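Local coordinates for pyocin-S2 immunity protein (Pseudomonas aeruginosa, PDB 4QKO) that binds the nuclease domain of the bacteriocin pyocin S2 and so probably protects the producing cell from its own toxin, at residues A[59-64]-A[69-74]. Numbering follows the deposited sequence.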
ATOM      1  N   GLU A  59      -3.664  17.666  -3.671  1.00 24.34           N
ATOM      2  CA  GLU A  59      -4.605  18.013  -4.740  1.00 28.50           C
ATOM      3  C   GLU A  59      -4.194  19.266  -5.483  1.00 24.70           C
ATOM      4  O   GLU A  59      -4.787  19.602  -6.476  1.00 24.80           O
ATOM      5  CB  GLU A  59      -6.003  18.269  -4.174  1.00 35.41           C
ATOM      6  CG  GLU A  59      -6.653  17.064  -3.510  1.00 49.29           C
ATOM      7  CD  GLU A  59      -7.279  16.072  -4.478  1.00 61.51           C
ATOM      8  OE1 GLU A  59      -7.720  16.515  -5.569  1.00 80.67           O
ATOM      9  OE2 GLU A  59      -7.352  14.853  -4.129  1.00 70.78           O
ATOM     10  N   ASN A  60      -3.195  19.970  -4.993  1.00 22.47           N
ATOM     11  CA  ASN A  60      -2.733  21.199  -5.688  1.00 21.87           C
ATOM     12  C   ASN A  60      -1.769  20.962  -6.830  1.00 22.72           C
ATOM     13  O   ASN A  60      -1.247  21.905  -7.406  1.00 22.70           O
ATOM     14  CB  ASN A  60      -2.152  22.160  -4.682  1.00 21.73           C
ATOM     15  CG  ASN A  60      -0.808  21.734  -4.142  1.00 22.37           C
ATOM     16  OD1 ASN A  60      -0.194  20.735  -4.553  1.00 23.33           O
ATOM     17  ND2 ASN A  60      -0.363  22.474  -3.139  1.00 22.37           N
ATOM     18  N   ARG A  61      -1.502  19.715  -7.182  1.00 20.99           N
ATOM     19  CA  ARG A  61      -0.596  19.462  -8.250  1.00 21.48           C
ATOM     20  C   ARG A  61      -0.931  18.148  -8.946  1.00 22.98           C
ATOM     21  O   ARG A  61      -1.869  17.425  -8.555  1.00 23.09           O
ATOM     22  CB  ARG A  61       0.890  19.552  -7.796  1.00 23.74           C
ATOM     23  CG  ARG A  61       1.345  18.620  -6.661  1.00 22.42           C
ATOM     24  CD  ARG A  61       1.636  17.194  -7.142  1.00 22.21           C
ATOM     25  NE  ARG A  61       2.254  16.374  -6.099  1.00 20.88           N
ATOM     26  CZ  ARG A  61       2.516  15.061  -6.200  1.00 18.82           C
ATOM     27  NH1 ARG A  61       2.167  14.374  -7.276  1.00 18.31           N
ATOM     28  NH2 ARG A  61       3.046  14.421  -5.158  1.00 17.22           N
ATOM     29  N   GLU A  62      -0.215  17.871 -10.028  1.00 24.30           N
ATOM     30  CA  GLU A  62      -0.539  16.714 -10.852  1.00 25.29           C
ATOM     31  C   GLU A  62      -0.168  15.421 -10.183  1.00 21.75           C
ATOM     32  O   GLU A  62       0.957  15.283  -9.777  1.00 20.79           O
ATOM     33  CB  GLU A  62       0.227  16.770 -12.189  1.00 29.12           C
ATOM     34  CG  GLU A  62      -0.104  15.588 -13.092  1.00 32.40           C
ATOM     35  CD  GLU A  62       0.494  15.707 -14.479  1.00 36.41           C
ATOM     36  OE1 GLU A  62      -0.316  15.905 -15.413  1.00 43.11           O
ATOM     37  OE2 GLU A  62       1.743  15.607 -14.639  1.00 39.95           O
ATOM     38  N   ASP A  63      -1.098  14.475 -10.080  1.00 20.40           N
ATOM     39  CA  ASP A  63      -0.797  13.137  -9.569  1.00 21.71           C
ATOM     40  C   ASP A  63      -0.161  12.310 -10.664  1.00 20.08           C
ATOM     41  O   ASP A  63      -0.881  11.654 -11.428  1.00 20.91           O
ATOM     42  CB  ASP A  63      -2.074  12.458  -9.066  1.00 21.77           C
ATOM     43  CG  ASP A  63      -1.819  11.053  -8.539  1.00 21.23           C
ATOM     44  OD1 ASP A  63      -0.632  10.585  -8.502  1.00 19.02           O
ATOM     45  OD2 ASP A  63      -2.807  10.429  -8.106  1.00 21.22           O
ATOM     46  N   SER A  64       1.167  12.316 -10.723  1.00 21.66           N
ATOM     47  CA  SER A  64       1.957  11.616 -11.756  1.00 21.10           C
ATOM     48  C   SER A  64       3.410  11.582 -11.348  1.00 20.56           C
ATOM     49  O   SER A  64       3.800  12.415 -10.576  1.00 19.58           O
ATOM     50  CB  SER A  64       1.889  12.399 -13.088  1.00 21.92           C
ATOM     51  OG  SER A  64       2.520  13.645 -12.982  1.00 20.69           O
ATOM     52  N   VAL A  69       8.161  14.633  -9.156  1.00 17.38           N
ATOM     53  CA  VAL A  69       9.516  15.186  -9.333  1.00 18.65           C
ATOM     54  C   VAL A  69       9.538  16.678  -9.162  1.00 18.91           C
ATOM     55  O   VAL A  69      10.444  17.210  -8.558  1.00 18.65           O
ATOM     56  CB  VAL A  69      10.094  14.837 -10.699  1.00 19.34           C
ATOM     57  CG1 VAL A  69      11.434  15.503 -10.879  1.00 21.13           C
ATOM     58  CG2 VAL A  69      10.324  13.308 -10.746  1.00 20.56           C
ATOM     59  N   LYS A  70       8.609  17.361  -9.816  1.00 21.66           N
ATOM     60  CA  LYS A  70       8.489  18.791  -9.719  1.00 21.98           C
ATOM     61  C   LYS A  70       8.287  19.212  -8.272  1.00 20.18           C
ATOM     62  O   LYS A  70       8.916  20.200  -7.857  1.00 20.99           O
ATOM     63  CB  LYS A  70       7.349  19.292 -10.558  1.00 24.96           C
ATOM     64  CG  LYS A  70       7.253  20.812 -10.603  1.00 29.04           C
ATOM     65  CD  LYS A  70       5.875  21.206 -11.139  1.00 31.85           C
ATOM     66  CE  LYS A  70       5.713  22.702 -11.178  1.00 37.76           C
ATOM     67  NZ  LYS A  70       4.740  23.056 -12.227  1.00 39.76           N
ATOM     68  N   GLU A  71       7.430  18.493  -7.513  1.00 18.88           N
ATOM     69  CA  GLU A  71       7.196  18.871  -6.140  1.00 18.19           C
ATOM     70  C   GLU A  71       8.506  18.769  -5.331  1.00 18.74           C
ATOM     71  O   GLU A  71       8.876  19.621  -4.527  1.00 19.68           O
ATOM     72  CB  GLU A  71       6.101  18.064  -5.467  1.00 20.14           C
ATOM     73  CG  GLU A  71       5.883  18.543  -4.034  1.00 21.21           C
ATOM     74  CD  GLU A  71       4.588  18.126  -3.379  1.00 24.21           C
ATOM     75  OE1 GLU A  71       3.709  17.436  -3.964  1.00 20.64           O
ATOM     76  OE2 GLU A  71       4.423  18.601  -2.227  1.00 23.79           O
ATOM     77  N   VAL A  72       9.212  17.671  -5.541  1.00 20.78           N
ATOM     78  CA  VAL A  72      10.447  17.431  -4.875  1.00 19.01           C
ATOM     79  C   VAL A  72      11.465  18.498  -5.284  1.00 19.13           C
ATOM     80  O   VAL A  72      12.111  19.110  -4.403  1.00 19.77           O
ATOM     81  CB  VAL A  72      11.035  16.055  -5.198  1.00 19.77           C
ATOM     82  CG1 VAL A  72      12.447  15.939  -4.720  1.00 19.86           C
ATOM     83  CG2 VAL A  72      10.192  14.966  -4.588  1.00 19.12           C
ATOM     84  N   LYS A  73      11.636  18.701  -6.583  1.00 17.91           N
ATOM     85  CA  LYS A  73      12.625  19.675  -7.048  1.00 20.81           C
ATOM     86  C   LYS A  73      12.399  21.096  -6.434  1.00 21.14           C
ATOM     87  O   LYS A  73      13.377  21.780  -5.977  1.00 19.64           O
ATOM     88  CB  LYS A  73      12.526  19.772  -8.554  1.00 23.05           C
ATOM     89  CG  LYS A  73      13.425  20.757  -9.252  1.00 27.29           C
ATOM     90  CD  LYS A  73      13.304  20.682 -10.761  1.00 28.69           C
ATOM     91  CE  LYS A  73      14.424  21.497 -11.363  1.00 35.54           C
ATOM     92  NZ  LYS A  73      14.147  21.547 -12.813  1.00 39.20           N
ATOM     93  N   GLU A  74      11.135  21.509  -6.444  1.00 19.97           N
ATOM     94  CA  GLU A  74      10.791  22.875  -6.052  1.00 21.02           C
ATOM     95  C   GLU A  74      10.904  23.012  -4.581  1.00 20.18           C
ATOM     96  O   GLU A  74      11.378  24.037  -4.108  1.00 20.53           O
ATOM     97  CB  GLU A  74       9.425  23.248  -6.556  1.00 22.84           C
ATOM     98  CG  GLU A  74       9.349  23.481  -8.060  1.00 26.21           C
ATOM     99  CD  GLU A  74       7.971  23.984  -8.534  1.00 32.68           C
ATOM    100  OE1 GLU A  74       7.082  24.322  -7.676  1.00 36.00           O
ATOM    101  OE2 GLU A  74       7.787  24.094  -9.774  1.00 34.43           O
TER
HETATM  102  O   HOH W   1       2.060  15.819  -2.531  1.00 18.63           O
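Arg-61 and Glu-71 make this contact with a salt bridge that ties the loop leading into helix 65-78 to the helix itself. Arg-61 NE donates to Glu-71 OE1 at 2.8 Å, with an N-H...O angle of 154°, while a second donation to OE1, from Arg-61 NH2, is weak at 3.3 Å. OE1 sits at the guanidinium edge, and NE meets it nearly along its C-O bond. The two planes lie 84° apart and OE1 alone is engaged across the contact, by NE and weakly by NH2, so this is not the coplanar two-oxygen pairing. A bend at chi2 brings the NE edge of the guanidinium round to OE1, and the glutamate, extended beyond a CG anti to its N (chi1 -178°), carries OE1 to that edge. A water bridges the same pair, accepting from Arg-61 NH2 and donating to Glu-71 OE1 at 2.7 Å. Within the loop, Arg-61 NH1 bonds Glu-62 O at 2.9 Å, in the guanidinium plane; separately, NH2 bonds Leu-53 O, a tie to helix 52-55. With all three guanidinium nitrogens engaged, the rotation of the group is probably fixed, and its positive charge probably keeps Glu-71 ionised at this partly exposed site.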